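Local coordinates for protein dihydrofolate reductase (PDB 4M7U) that catalyses the NADPH-dependent reduction of dihydrofolate to tetrahydrofolate, a step that probably supplies glycine, purine and DNA precursor synthesis, at residues Thr54-Gly57 and Met58-Pro62; Glu113-Pro116 and Ala117-Val120; Leu32-Asp35 and Leu36-Phe39; Thr72-Pro75 and Asp76-Ala79. All coordinates share one frame; numbering follows the deposited sequence.

Contacts 1, 2 and 4 each hold a different part of NADP, while contact 3 stays clear of it. Contacts 1 and 4 are surface contacts on the same side of the chain's centre, about 14 Å between centres, and touch through Phe55 and Glu56 against Tyr77 and Ala79; one meets the diphosphate, the other the 2'-phosphate. Contact 2, about 22 Å from contact 1 between centres, is mostly buried: apolar side chains and a 3-10 turn follow the glutamate that reaches the adenine. Contact 3, partly buried, is the start of helix 33-43. Its bonds are those of a regular alpha-helix, whereas contacts 1 and 2 are helix ends and contact 4 is a turn braced by side chains.

Contact 1. Residues Thr54-Gly57 and Met58-Pro62; sequences TFEG and MGCRP. With NAP (NADP nicotinamide-adenine-dinucleotide phosphate), chain B.
Cys60 lies over one face of the Phe55 ring, its CA 3.7 Å from the ring centroid and 22° off the normal in a CH-pi contact displaced toward the rim. Phe55 has CG anti to its backbone N (chi1 179°), which turns the ring toward Cys60. The thiol is oblique, with Cys60 SG 4.7 Å from the centroid of the Phe55 ring, and rests on Glu56, Glu56 CG to Cys60 SG 3.8 Å. This packing sits on a Schellman motif ending helix 52-57: Cys60 N donates to Phe55 O (3.2 Å) and Gly59 N to Glu56 O (2.9 Å), with Gly59 at positive phi. Phe55 O also accepts from Met58 N at 3.1 Å, the two donors arriving from opposite faces of the carbonyl plane. Toward the start of the helix, Thr54 grips O2A of the NADP diphosphate through both N (3.1 Å) and OG1 (2.5 Å). Farther out, Glu56 is held by a salt bridge to Arg52 and a hydrogen bond to Tyr77 OH, while Ala79 and Val82 pack on Phe55.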
loop_
_atom_site.group_PDB
_atom_site.type_symbol
_atom_site.label_atom_id
_atom_site.label_comp_id
_atom_site.label_asym_id
_atom_site.label_seq_id
_atom_site.Cartn_x
_atom_site.Cartn_y
_atom_site.Cartn_z
ATOM N N THR A 54 -6.150 -8.827 2.098
ATOM C CA THR A 54 -4.730 -8.606 2.368
ATOM C C THR A 54 -4.436 -8.710 3.861
ATOM O O THR A 54 -3.448 -9.326 4.268
ATOM C CB THR A 54 -4.289 -7.209 1.860
ATOM O OG1 THR A 54 -4.414 -7.167 0.437
ATOM C CG2 THR A 54 -2.858 -6.906 2.235
ATOM N N PHE A 55 -5.291 -8.098 4.677
ATOM C CA PHE A 55 -5.121 -8.154 6.123
ATOM C C PHE A 55 -5.094 -9.605 6.597
ATOM O O PHE A 55 -4.220 -10.009 7.368
ATOM C CB PHE A 55 -6.250 -7.416 6.828
ATOM C CG PHE A 55 -6.151 -7.465 8.330
ATOM C CD1 PHE A 55 -5.061 -6.906 8.982
ATOM C CD2 PHE A 55 -7.144 -8.071 9.090
ATOM C CE1 PHE A 55 -4.966 -6.948 10.371
ATOM C CE2 PHE A 55 -7.048 -8.112 10.466
ATOM C CZ PHE A 55 -5.961 -7.552 11.107
ATOM N N GLU A 56 -6.051 -10.389 6.125
ATOM C CA GLU A 56 -6.122 -11.783 6.524
ATOM C C GLU A 56 -4.948 -12.594 5.940
ATOM O O GLU A 56 -4.475 -13.536 6.563
ATOM C CB GLU A 56 -7.498 -12.362 6.166
ATOM C CG GLU A 56 -8.620 -11.601 6.870
ATOM C CD GLU A 56 -10.008 -12.149 6.591
ATOM O OE1 GLU A 56 -10.202 -12.814 5.547
ATOM O OE2 GLU A 56 -10.918 -11.904 7.427
ATOM N N GLY A 57 -4.457 -12.203 4.765
ATOM C CA GLY A 57 -3.273 -12.833 4.205
ATOM C C GLY A 57 -2.037 -12.653 5.074
ATOM O O GLY A 57 -1.091 -13.426 4.968
ATOM N N MET A 58 -2.052 -11.626 5.922
ATOM C CA MET A 58 -0.968 -11.326 6.855
ATOM C C MET A 58 -1.220 -11.982 8.215
ATOM O O MET A 58 -0.606 -11.607 9.216
ATOM C CB MET A 58 -0.860 -9.805 7.080
ATOM C CG MET A 58 -0.484 -8.963 5.863
ATOM S SD MET A 58 -0.320 -7.194 6.268
ATOM C CE MET A 58 1.432 -7.058 6.658
ATOM N N GLY A 59 -2.146 -12.932 8.264
ATOM C CA GLY A 59 -2.470 -13.594 9.516
ATOM C C GLY A 59 -3.150 -12.686 10.526
ATOM O O GLY A 59 -3.038 -12.906 11.740
ATOM N N CYS A 60 -3.850 -11.667 10.027
ATOM C CA CYS A 60 -4.621 -10.757 10.880
ATOM C C CYS A 60 -3.788 -10.143 12.001
ATOM O O CYS A 60 -4.242 -10.074 13.143
ATOM C CB CYS A 60 -5.822 -11.478 11.497
ATOM S SG CYS A 60 -7.065 -12.029 10.318
ATOM N N ARG A 61 -2.583 -9.690 11.672
ATOM C CA ARG A 61 -1.662 -9.147 12.668
ATOM C C ARG A 61 -1.302 -7.701 12.357
ATOM O O ARG A 61 -0.890 -7.388 11.246
ATOM C CB ARG A 61 -0.386 -9.994 12.707
ATOM C CG ARG A 61 0.681 -9.488 13.670
ATOM C CD ARG A 61 0.194 -9.539 15.114
ATOM N NE ARG A 61 -0.081 -10.902 15.578
ATOM C CZ ARG A 61 0.699 -11.586 16.415
ATOM N NH1 ARG A 61 1.813 -11.038 16.892
ATOM N NH2 ARG A 61 0.362 -12.818 16.785
ATOM N N PRO A 62 -1.462 -6.803 13.333
ATOM C CA PRO A 62 -1.047 -5.429 13.021
ATOM C C PRO A 62 0.444 -5.203 13.266
ATOM O O PRO A 62 1.019 -5.829 14.159
ATOM C CB PRO A 62 -1.879 -4.582 13.986
ATOM C CG PRO A 62 -2.161 -5.509 15.149
ATOM C CD PRO A 62 -2.286 -6.887 14.552
HETATM P PA NAP B . -8.019 -6.629 -1.004
HETATM O O1A NAP B . -8.061 -5.312 -1.840
HETATM O O2A NAP B . -6.836 -6.664 -0.055
HETATM O O5B NAP B . -9.308 -6.723 -0.120
HETATM C C5B NAP B . -10.571 -6.715 -0.718
HETATM C C4B NAP B . -11.649 -6.534 0.303
HETATM O O4B NAP B . -11.544 -5.291 1.133
HETATM C C3B NAP B . -13.107 -6.712 -0.046
HETATM O O3B NAP B . -13.604 -7.938 -0.432
HETATM C C2B NAP B . -13.778 -5.995 1.065
HETATM O O2B NAP B . -14.019 -6.652 2.254
HETATM C C1B NAP B . -12.922 -4.747 1.037
HETATM N N9A NAP B . -13.121 -3.415 0.556
HETATM C C8A NAP B . -12.451 -2.875 -0.463
HETATM N N7A NAP B . -13.055 -1.616 -0.744
HETATM C C5A NAP B . -14.131 -1.446 0.129
HETATM C C6A NAP B . -15.053 -0.402 0.277
HETATM N N6A NAP B . -14.965 0.756 -0.575
HETATM N N1A NAP B . -15.991 -0.511 1.213
HETATM C C2A NAP B . -16.065 -1.612 2.029
HETATM N N3A NAP B . -15.151 -2.652 1.882
HETATM C C4A NAP B . -14.208 -2.536 0.934
HETATM O O3 NAP B . -8.025 -7.912 -1.928
HETATM P PN NAP B . -7.499 -7.980 -3.423
HETATM O O1N NAP B . -8.464 -7.184 -4.357
HETATM O O2N NAP B . -6.093 -7.440 -3.571
HETATM O O5D NAP B . -7.464 -9.526 -3.764
HETATM C C5D NAP B . -7.267 -10.411 -2.687
HETATM C C4D NAP B . -7.862 -11.803 -2.791
HETATM O O4D NAP B . -8.677 -12.163 -3.976
HETATM C C3D NAP B . -7.029 -13.035 -2.439
HETATM O O3D NAP B . -7.330 -13.746 -1.359
HETATM C C2D NAP B . -6.906 -13.799 -3.727
HETATM O O2D NAP B . -6.595 -15.142 -3.736
HETATM C C1D NAP B . -8.040 -13.324 -4.612
HETATM N N1N NAP B . -8.131 -13.490 -6.042
HETATM C C2N NAP B . -8.182 -14.745 -6.774
HETATM C C3N NAP B . -8.403 -14.747 -8.292
HETATM C C7N NAP B . -9.104 -15.929 -8.857
HETATM O O7N NAP B . -10.029 -16.415 -8.220
HETATM N N7N NAP B . -8.463 -16.711 -9.864
HETATM C C4N NAP B . -8.216 -13.449 -9.116
HETATM C C5N NAP B . -7.864 -12.202 -8.259
HETATM C C6N NAP B . -7.684 -12.304 -6.733
HETATM P P2B NAP B . -15.356 -7.469 2.380
HETATM O O1X NAP B . -15.384 -8.584 1.283
HETATM O O2X NAP B . -15.366 -8.149 3.784
HETATM O O3X NAP B . -16.523 -6.527 2.194
#

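Contact 2. Residues Glu113-Pro116 and Ala117-Val120; sequences ELIP and ACDV. With NAP (NADP nicotinamide-adenine-dinucleotide phosphate), chain B.
Ala117 N bonds to Leu114 O at 2.9 Å and Cys118 N to Ile115 O at 2.9 Å, so helix 108-114 tightens into a 3-10 turn with both donors standing well above the carbonyl planes they address. The second bond is the straighter, 162° at the hydrogen. Cys118 folds back onto this turn: its CB is 3.4 Å from Ile115 O, and with SG beside its own backbone N (chi1 -71°) the sulfur comes to 3.8 Å from Ile115 CA. From the turn the apolar groups spread in different directions, Leu114 to Val88, Leu92 and Ile104, Ile115 to Ala12, and Cys118 to Leu10 and Ala12. Arg169 NE takes the carbonyl of Cys118. Just before Leu114, Glu113 extends its chain to the adenine. Its OE2 accepts from NADP N6A at 2.9 Å, while OE1 stands 2.8 Å from N7A; both atoms of that second pair normally accept, so a proton may be shared between them, on one or the other. The turn leads from helix 108-114 into strand 120-126, completing a beta-alpha-beta crossover from strand 101-104 that passes over strand 9-17, with the cofactor's adenine beside the crossover helix.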
loop_
_atom_site.group_PDB
_atom_site.type_symbol
_atom_site.label_atom_id
_atom_site.label_comp_id
_atom_site.label_asym_id
_atom_site.label_seq_id
_atom_site.Cartn_x
_atom_site.Cartn_y
_atom_site.Cartn_z
ATOM N N GLU A 113 -9.510 1.759 -6.006
ATOM C CA GLU A 113 -10.460 2.736 -5.465
ATOM C C GLU A 113 -9.809 3.970 -4.920
ATOM O O GLU A 113 -10.397 5.047 -4.954
ATOM C CB GLU A 113 -11.195 2.156 -4.263
ATOM C CG GLU A 113 -12.004 0.964 -4.522
ATOM C CD GLU A 113 -12.508 0.404 -3.226
ATOM O OE1 GLU A 113 -11.680 0.244 -2.287
ATOM O OE2 GLU A 113 -13.732 0.167 -3.142
ATOM N N LEU A 114 -8.623 3.806 -4.348
ATOM C CA LEU A 114 -8.050 4.870 -3.526
ATOM C C LEU A 114 -6.881 5.581 -4.189
ATOM O O LEU A 114 -6.540 6.705 -3.812
ATOM C CB LEU A 114 -7.676 4.331 -2.135
ATOM C CG LEU A 114 -8.911 4.279 -1.215
ATOM C CD1 LEU A 114 -8.672 3.416 0.011
ATOM C CD2 LEU A 114 -9.268 5.695 -0.787
ATOM N N ILE A 115 -6.269 4.941 -5.181
ATOM C CA ILE A 115 -5.229 5.635 -5.944
ATOM C C ILE A 115 -5.698 6.973 -6.553
ATOM O O ILE A 115 -4.943 7.940 -6.515
ATOM C CB ILE A 115 -4.493 4.712 -6.945
ATOM C CG1 ILE A 115 -3.482 3.865 -6.165
ATOM C CG2 ILE A 115 -3.789 5.523 -8.034
ATOM C CD1 ILE A 115 -2.612 2.979 -6.996
ATOM N N PRO A 116 -6.959 7.057 -7.054
ATOM C CA PRO A 116 -7.417 8.386 -7.498
ATOM C C PRO A 116 -7.349 9.481 -6.418
ATOM O O PRO A 116 -7.309 10.655 -6.781
ATOM C CB PRO A 116 -8.875 8.133 -7.899
ATOM C CG PRO A 116 -8.860 6.715 -8.393
ATOM C CD PRO A 116 -7.934 6.008 -7.419
ATOM N N ALA A 117 -7.331 9.112 -5.134
ATOM C CA ALA A 117 -7.206 10.097 -4.051
ATOM C C ALA A 117 -5.767 10.252 -3.528
ATOM O O ALA A 117 -5.516 11.035 -2.608
ATOM C CB ALA A 117 -8.154 9.772 -2.905
ATOM N N CYS A 118 -4.821 9.521 -4.113
ATOM C CA CYS A 118 -3.439 9.581 -3.635
ATOM C C CYS A 118 -2.667 10.748 -4.227
ATOM O O CYS A 118 -3.010 11.257 -5.298
ATOM C CB CYS A 118 -2.703 8.267 -3.914
ATOM S SG CYS A 118 -3.268 6.890 -2.890
ATOM N N ASP A 119 -1.632 11.179 -3.512
ATOM C CA ASP A 119 -0.744 12.233 -4.000
ATOM C C ASP A 119 0.633 11.730 -4.375
ATOM O O ASP A 119 1.412 12.456 -4.986
ATOM C CB ASP A 119 -0.600 13.326 -2.960
ATOM C CG ASP A 119 -1.814 14.220 -2.917
ATOM O OD1 ASP A 119 -2.360 14.526 -4.008
ATOM O OD2 ASP A 119 -2.230 14.588 -1.801
ATOM N N VAL A 120 0.946 10.495 -4.004
ATOM C CA VAL A 120 2.240 9.920 -4.361
ATOM C C VAL A 120 2.106 8.412 -4.421
ATOM O O VAL A 120 1.303 7.844 -3.677
ATOM C CB VAL A 120 3.345 10.335 -3.347
ATOM C CG1 VAL A 120 2.883 10.087 -1.943
ATOM C CG2 VAL A 120 4.657 9.586 -3.599
HETATM P PA NAP B . -8.019 -6.629 -1.004
HETATM O O1A NAP B . -8.061 -5.312 -1.840
HETATM O O2A NAP B . -6.836 -6.664 -0.055
HETATM O O5B NAP B . -9.308 -6.723 -0.120
HETATM C C5B NAP B . -10.571 -6.715 -0.718
HETATM C C4B NAP B . -11.649 -6.534 0.303
HETATM O O4B NAP B . -11.544 -5.291 1.133
HETATM C C3B NAP B . -13.107 -6.712 -0.046
HETATM O O3B NAP B . -13.604 -7.938 -0.432
HETATM C C2B NAP B . -13.778 -5.995 1.065
HETATM O O2B NAP B . -14.019 -6.652 2.254
HETATM C C1B NAP B . -12.922 -4.747 1.037
HETATM N N9A NAP B . -13.121 -3.415 0.556
HETATM C C8A NAP B . -12.451 -2.875 -0.463
HETATM N N7A NAP B . -13.055 -1.616 -0.744
HETATM C C5A NAP B . -14.131 -1.446 0.129
HETATM C C6A NAP B . -15.053 -0.402 0.277
HETATM N N6A NAP B . -14.965 0.756 -0.575
HETATM N N1A NAP B . -15.991 -0.511 1.213
HETATM C C2A NAP B . -16.065 -1.612 2.029
HETATM N N3A NAP B . -15.151 -2.652 1.882
HETATM C C4A NAP B . -14.208 -2.536 0.934
HETATM O O3 NAP B . -8.025 -7.912 -1.928
HETATM P PN NAP B . -7.499 -7.980 -3.423
HETATM O O1N NAP B . -8.464 -7.184 -4.357
HETATM O O2N NAP B . -6.093 -7.440 -3.571
HETATM O O5D NAP B . -7.464 -9.526 -3.764
HETATM C C5D NAP B . -7.267 -10.411 -2.687
HETATM C C4D NAP B . -7.862 -11.803 -2.791
HETATM O O4D NAP B . -8.677 -12.163 -3.976
HETATM C C3D NAP B . -7.029 -13.035 -2.439
HETATM O O3D NAP B . -7.330 -13.746 -1.359
HETATM C C2D NAP B . -6.906 -13.799 -3.727
HETATM O O2D NAP B . -6.595 -15.142 -3.736
HETATM C C1D NAP B . -8.040 -13.324 -4.612
HETATM N N1N NAP B . -8.131 -13.490 -6.042
HETATM C C2N NAP B . -8.182 -14.745 -6.774
HETATM C C3N NAP B . -8.403 -14.747 -8.292
HETATM C C7N NAP B . -9.104 -15.929 -8.857
HETATM O O7N NAP B . -10.029 -16.415 -8.220
HETATM N N7N NAP B . -8.463 -16.711 -9.864
HETATM C C4N NAP B . -8.216 -13.449 -9.116
HETATM C C5N NAP B . -7.864 -12.202 -8.259
HETATM C C6N NAP B . -7.684 -12.304 -6.733
HETATM P P2B NAP B . -15.356 -7.469 2.380
HETATM O O1X NAP B . -15.384 -8.584 1.283
HETATM O O2X NAP B . -15.366 -8.149 3.784
HETATM O O3X NAP B . -16.523 -6.527 2.194
#

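Contact 3. Residues Leu32-Asp35 and Leu36-Phe39; sequences LPND and LKFF
Phe38 and Asp35 come together only loosely, the carboxylate OD1 of Asp35 4.5 Å from Phe38 CD2 and oblique to the ring. Tyr164 meets the ring, the planes about 50° apart, and Ile13 of strand 9-17 packs on it too. Phe39 carries its ring away from Asp35, onto Ile13 and Leu63, while its CB stays 3.3 Å from Asp35 O. These side chains leave the first turns of helix 33-43, which begins after Leu32 at the N-cap and runs on regular i to i+4 bonds: Lys37 N to Pro33 O at 3.0 Å, Phe38 N to Asn34 O at 2.9 Å and Phe39 N to Asp35 O at 2.8 Å. The Leu36 N bond to Leu32 O is weak. In dihydrofolate reductases this helix borders the folate pocket. On another flank Asn34 and Lys37 run side by side and point the same way; the lysine chain bends at chi3 (59°) and chi4 (-97°), bringing NZ to 3.6 Å from Asn34 OD1, a long polar approach. Asp35 OD1 is held by Thr124 OG1 from strand 120-126, and Asn34 N by Asn158 OD1.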
loop_
_atom_site.group_PDB
_atom_site.type_symbol
_atom_site.label_atom_id
_atom_site.label_comp_id
_atom_site.label_asym_id
_atom_site.label_seq_id
_atom_site.Cartn_x
_atom_site.Cartn_y
_atom_site.Cartn_z
ATOM N N LEU A 32 11.889 -10.336 -0.145
ATOM C CA LEU A 32 12.856 -9.294 -0.454
ATOM C C LEU A 32 12.986 -8.390 0.770
ATOM O O LEU A 32 12.343 -7.335 0.831
ATOM C CB LEU A 32 12.395 -8.487 -1.681
ATOM C CG LEU A 32 13.386 -7.516 -2.322
ATOM C CD1 LEU A 32 14.560 -8.302 -2.930
ATOM C CD2 LEU A 32 12.684 -6.679 -3.412
ATOM N N PRO A 33 13.814 -8.805 1.754
ATOM C CA PRO A 33 13.949 -8.123 3.054
ATOM C C PRO A 33 14.168 -6.615 2.979
ATOM O O PRO A 33 13.582 -5.897 3.806
ATOM C CB PRO A 33 15.196 -8.780 3.673
ATOM C CG PRO A 33 15.242 -10.152 3.067
ATOM C CD PRO A 33 14.645 -10.027 1.683
ATOM N N ASN A 34 15.007 -6.131 2.059
ATOM C CA ASN A 34 15.237 -4.684 1.989
ATOM C C ASN A 34 13.944 -3.909 1.723
ATOM O O ASN A 34 13.722 -2.825 2.271
ATOM C CB ASN A 34 16.307 -4.311 0.954
ATOM C CG ASN A 34 17.677 -4.898 1.280
ATOM O OD1 ASN A 34 17.931 -5.327 2.410
ATOM N ND2 ASN A 34 18.570 -4.919 0.282
ATOM N N ASP A 35 13.079 -4.476 0.895
ATOM C CA ASP A 35 11.826 -3.798 0.584
ATOM C C ASP A 35 10.904 -3.719 1.815
ATOM O O ASP A 35 10.321 -2.676 2.091
ATOM C CB ASP A 35 11.126 -4.446 -0.610
ATOM C CG ASP A 35 9.826 -3.754 -0.961
ATOM O OD1 ASP A 35 9.858 -2.554 -1.339
ATOM O OD2 ASP A 35 8.769 -4.415 -0.858
ATOM N N LEU A 36 10.799 -4.810 2.561
ATOM C CA LEU A 36 10.071 -4.791 3.832
ATOM C C LEU A 36 10.620 -3.715 4.781
ATOM O O LEU A 36 9.866 -3.042 5.486
ATOM C CB LEU A 36 10.130 -6.171 4.496
ATOM C CG LEU A 36 9.602 -7.297 3.597
ATOM C CD1 LEU A 36 9.795 -8.684 4.225
ATOM C CD2 LEU A 36 8.135 -7.071 3.203
ATOM N N LYS A 37 11.933 -3.535 4.782
ATOM C CA LYS A 37 12.534 -2.512 5.630
ATOM C C LYS A 37 12.199 -1.104 5.111
ATOM O O LYS A 37 11.856 -0.216 5.893
ATOM C CB LYS A 37 14.046 -2.744 5.795
ATOM C CG LYS A 37 14.729 -1.691 6.645
ATOM C CD LYS A 37 16.121 -2.108 7.121
ATOM C CE LYS A 37 17.077 -2.410 5.969
ATOM N NZ LYS A 37 17.168 -3.879 5.663
ATOM N N PHE A 38 12.255 -0.911 3.795
ATOM C CA PHE A 38 11.823 0.362 3.211
ATOM C C PHE A 38 10.348 0.644 3.557
ATOM O O PHE A 38 9.967 1.763 3.901
ATOM C CB PHE A 38 12.006 0.335 1.691
ATOM C CG PHE A 38 11.475 1.560 0.990
ATOM C CD1 PHE A 38 12.233 2.724 0.919
ATOM C CD2 PHE A 38 10.229 1.547 0.386
ATOM C CE1 PHE A 38 11.747 3.851 0.274
ATOM C CE2 PHE A 38 9.738 2.678 -0.271
ATOM C CZ PHE A 38 10.495 3.825 -0.328
ATOM N N PHE A 39 9.532 -0.398 3.468
ATOM C CA PHE A 39 8.102 -0.305 3.721
ATOM C C PHE A 39 7.853 0.108 5.171
ATOM O O PHE A 39 6.993 0.957 5.463
ATOM C CB PHE A 39 7.460 -1.662 3.427
ATOM C CG PHE A 39 5.987 -1.729 3.739
ATOM C CD1 PHE A 39 5.046 -1.369 2.786
ATOM C CD2 PHE A 39 5.546 -2.172 4.975
ATOM C CE1 PHE A 39 3.697 -1.442 3.061
ATOM C CE2 PHE A 39 4.191 -2.237 5.261
ATOM C CZ PHE A 39 3.268 -1.875 4.302
#

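Contact 4. Residues Thr72-Pro75 and Asp76-Ala79; sequences TSNP and DYQA. With NAP (NADP nicotinamide-adenine-dinucleotide phosphate), chain B.
The 2'-phosphate site of the NADP pocket leads directly into a type I beta turn, where Asn74 holds Tyr77 and Asp76. Tyr77 N donates to Asn74 O at 3.2 Å with a nearly straight N-H (168°), and Asp76 N to Asn74 OD1 at 2.9 Å. The second bond makes an Asx turn inside the beta turn; Asn74 has CG anti to its backbone N (chi1 -180°), which brings OD1 to the N-H of Asp76, a donor that stands above the plane of the amide. The other end of that amide, ND2, sits at the edge of the Tyr77 ring near its plane, 4.1 Å from CD1, with the two planes 69° apart. Thr72 meets the same residue from another direction: its CG2 lies 3.6 Å from Tyr77 CB, the side chains crossing at about a right angle. An ST turn joins these groups to the cofactor, since Thr72 OG1 accepts from Asn74 N (3.2 Å) and donates to phosphate oxygen O2X at 2.6 Å. Ser73 grips a second oxygen, O3X, twice, through N at 2.9 Å and OG at 2.5 Å. The side chain of Arg52, whose NE also bonds to NADP, packs against Thr72 and Tyr77, and Thr72 O accepts from His86 ND1. A water donates to Pro75 O and accepts weakly from Gln78 NE2.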
loop_
_atom_site.group_PDB
_atom_site.type_symbol
_atom_site.label_atom_id
_atom_site.label_comp_id
_atom_site.label_asym_id
_atom_site.label_seq_id
_atom_site.Cartn_x
_atom_site.Cartn_y
_atom_site.Cartn_z
ATOM N N THR A 72 -13.647 -3.162 5.142
ATOM C CA THR A 72 -14.559 -4.292 4.918
ATOM C C THR A 72 -15.995 -3.803 4.923
ATOM O O THR A 72 -16.310 -2.846 5.617
ATOM C CB THR A 72 -14.371 -5.412 5.992
ATOM O OG1 THR A 72 -15.279 -6.502 5.749
ATOM C CG2 THR A 72 -14.605 -4.864 7.390
ATOM N N SER A 73 -16.860 -4.442 4.135
ATOM C CA SER A 73 -18.275 -4.071 4.115
ATOM C C SER A 73 -19.038 -4.709 5.282
ATOM O O SER A 73 -20.152 -4.301 5.604
ATOM C CB SER A 73 -18.919 -4.448 2.777
ATOM O OG SER A 73 -18.914 -5.851 2.589
ATOM N N ASN A 74 -18.419 -5.702 5.917
ATOM C CA ASN A 74 -18.999 -6.407 7.062
ATOM C C ASN A 74 -19.061 -5.532 8.335
ATOM O O ASN A 74 -18.024 -5.201 8.929
ATOM C CB ASN A 74 -18.171 -7.676 7.302
ATOM C CG ASN A 74 -18.673 -8.518 8.471
ATOM O OD1 ASN A 74 -19.636 -8.169 9.159
ATOM N ND2 ASN A 74 -18.005 -9.652 8.695
ATOM N N PRO A 75 -20.280 -5.181 8.775
ATOM C CA PRO A 75 -20.461 -4.248 9.901
ATOM C C PRO A 75 -19.924 -4.807 11.204
ATOM O O PRO A 75 -19.648 -4.050 12.139
ATOM C CB PRO A 75 -21.987 -4.136 10.041
ATOM C CG PRO A 75 -22.555 -4.785 8.832
ATOM C CD PRO A 75 -21.554 -5.766 8.336
ATOM N N ASP A 76 -19.807 -6.129 11.273
ATOM C CA ASP A 76 -19.439 -6.793 12.510
ATOM C C ASP A 76 -17.991 -7.268 12.531
ATOM O O ASP A 76 -17.566 -7.930 13.472
ATOM C CB ASP A 76 -20.364 -7.983 12.748
ATOM C CG ASP A 76 -21.808 -7.566 12.865
ATOM O OD1 ASP A 76 -22.051 -6.476 13.424
ATOM O OD2 ASP A 76 -22.693 -8.314 12.388
ATOM N N TYR A 77 -17.227 -6.934 11.500
ATOM C CA TYR A 77 -15.867 -7.434 11.436
ATOM C C TYR A 77 -15.030 -6.810 12.542
ATOM O O TYR A 77 -14.943 -5.581 12.659
ATOM C CB TYR A 77 -15.244 -7.123 10.081
ATOM C CG TYR A 77 -13.963 -7.871 9.824
ATOM C CD1 TYR A 77 -13.986 -9.149 9.279
ATOM C CD2 TYR A 77 -12.735 -7.305 10.121
ATOM C CE1 TYR A 77 -12.818 -9.839 9.036
ATOM C CE2 TYR A 77 -11.551 -7.986 9.880
ATOM C CZ TYR A 77 -11.598 -9.248 9.342
ATOM O OH TYR A 77 -10.429 -9.934 9.099
ATOM N N GLN A 78 -14.422 -7.648 13.370
ATOM C CA GLN A 78 -13.404 -7.129 14.277
ATOM C C GLN A 78 -12.157 -8.002 14.254
ATOM O O GLN A 78 -12.218 -9.208 14.006
ATOM C CB GLN A 78 -13.929 -6.908 15.708
ATOM C CG GLN A 78 -14.855 -5.687 15.886
ATOM C CD GLN A 78 -14.219 -4.370 15.433
ATOM O OE1 GLN A 78 -13.002 -4.195 15.509
ATOM N NE2 GLN A 78 -15.048 -3.446 14.941
ATOM N N ALA A 79 -11.020 -7.353 14.459
ATOM C CA ALA A 79 -9.743 -8.018 14.485
ATOM C C ALA A 79 -8.965 -7.422 15.644
ATOM O O ALA A 79 -9.434 -6.492 16.306
ATOM C CB ALA A 79 -9.014 -7.796 13.186
HETATM P PA NAP B . -8.019 -6.629 -1.004
HETATM O O1A NAP B . -8.061 -5.312 -1.840
HETATM O O2A NAP B . -6.836 -6.664 -0.055
HETATM O O5B NAP B . -9.308 -6.723 -0.120
HETATM C C5B NAP B . -10.571 -6.715 -0.718
HETATM C C4B NAP B . -11.649 -6.534 0.303
HETATM O O4B NAP B . -11.544 -5.291 1.133
HETATM C C3B NAP B . -13.107 -6.712 -0.046
HETATM O O3B NAP B . -13.604 -7.938 -0.432
HETATM C C2B NAP B . -13.778 -5.995 1.065
HETATM O O2B NAP B . -14.019 -6.652 2.254
HETATM C C1B NAP B . -12.922 -4.747 1.037
HETATM N N9A NAP B . -13.121 -3.415 0.556
HETATM C C8A NAP B . -12.451 -2.875 -0.463
HETATM N N7A NAP B . -13.055 -1.616 -0.744
HETATM C C5A NAP B . -14.131 -1.446 0.129
HETATM C C6A NAP B . -15.053 -0.402 0.277
HETATM N N6A NAP B . -14.965 0.756 -0.575
HETATM N N1A NAP B . -15.991 -0.511 1.213
HETATM C C2A NAP B . -16.065 -1.612 2.029
HETATM N N3A NAP B . -15.151 -2.652 1.882
HETATM C C4A NAP B . -14.208 -2.536 0.934
HETATM O O3 NAP B . -8.025 -7.912 -1.928
HETATM P PN NAP B . -7.499 -7.980 -3.423
HETATM O O1N NAP B . -8.464 -7.184 -4.357
HETATM O O2N NAP B . -6.093 -7.440 -3.571
HETATM O O5D NAP B . -7.464 -9.526 -3.764
HETATM C C5D NAP B . -7.267 -10.411 -2.687
HETATM C C4D NAP B . -7.862 -11.803 -2.791
HETATM O O4D NAP B . -8.677 -12.163 -3.976
HETATM C C3D NAP B . -7.029 -13.035 -2.439
HETATM O O3D NAP B . -7.330 -13.746 -1.359
HETATM C C2D NAP B . -6.906 -13.799 -3.727
HETATM O O2D NAP B . -6.595 -15.142 -3.736
HETATM C C1D NAP B . -8.040 -13.324 -4.612
HETATM N N1N NAP B . -8.131 -13.490 -6.042
HETATM C C2N NAP B . -8.182 -14.745 -6.774
HETATM C C3N NAP B . -8.403 -14.747 -8.292
HETATM C C7N NAP B . -9.104 -15.929 -8.857
HETATM O O7N NAP B . -10.029 -16.415 -8.220
HETATM N N7N NAP B . -8.463 -16.711 -9.864
HETATM C C4N NAP B . -8.216 -13.449 -9.116
HETATM C C5N NAP B . -7.864 -12.202 -8.259
HETATM C C6N NAP B . -7.684 -12.304 -6.733
HETATM P P2B NAP B . -15.356 -7.469 2.380
HETATM O O1X NAP B . -15.384 -8.584 1.283
HETATM O O2X NAP B . -15.366 -8.149 3.784
HETATM O O3X NAP B . -16.523 -6.527 2.194
HETATM O O HOH W 1 -18.458 -3.346 14.795
#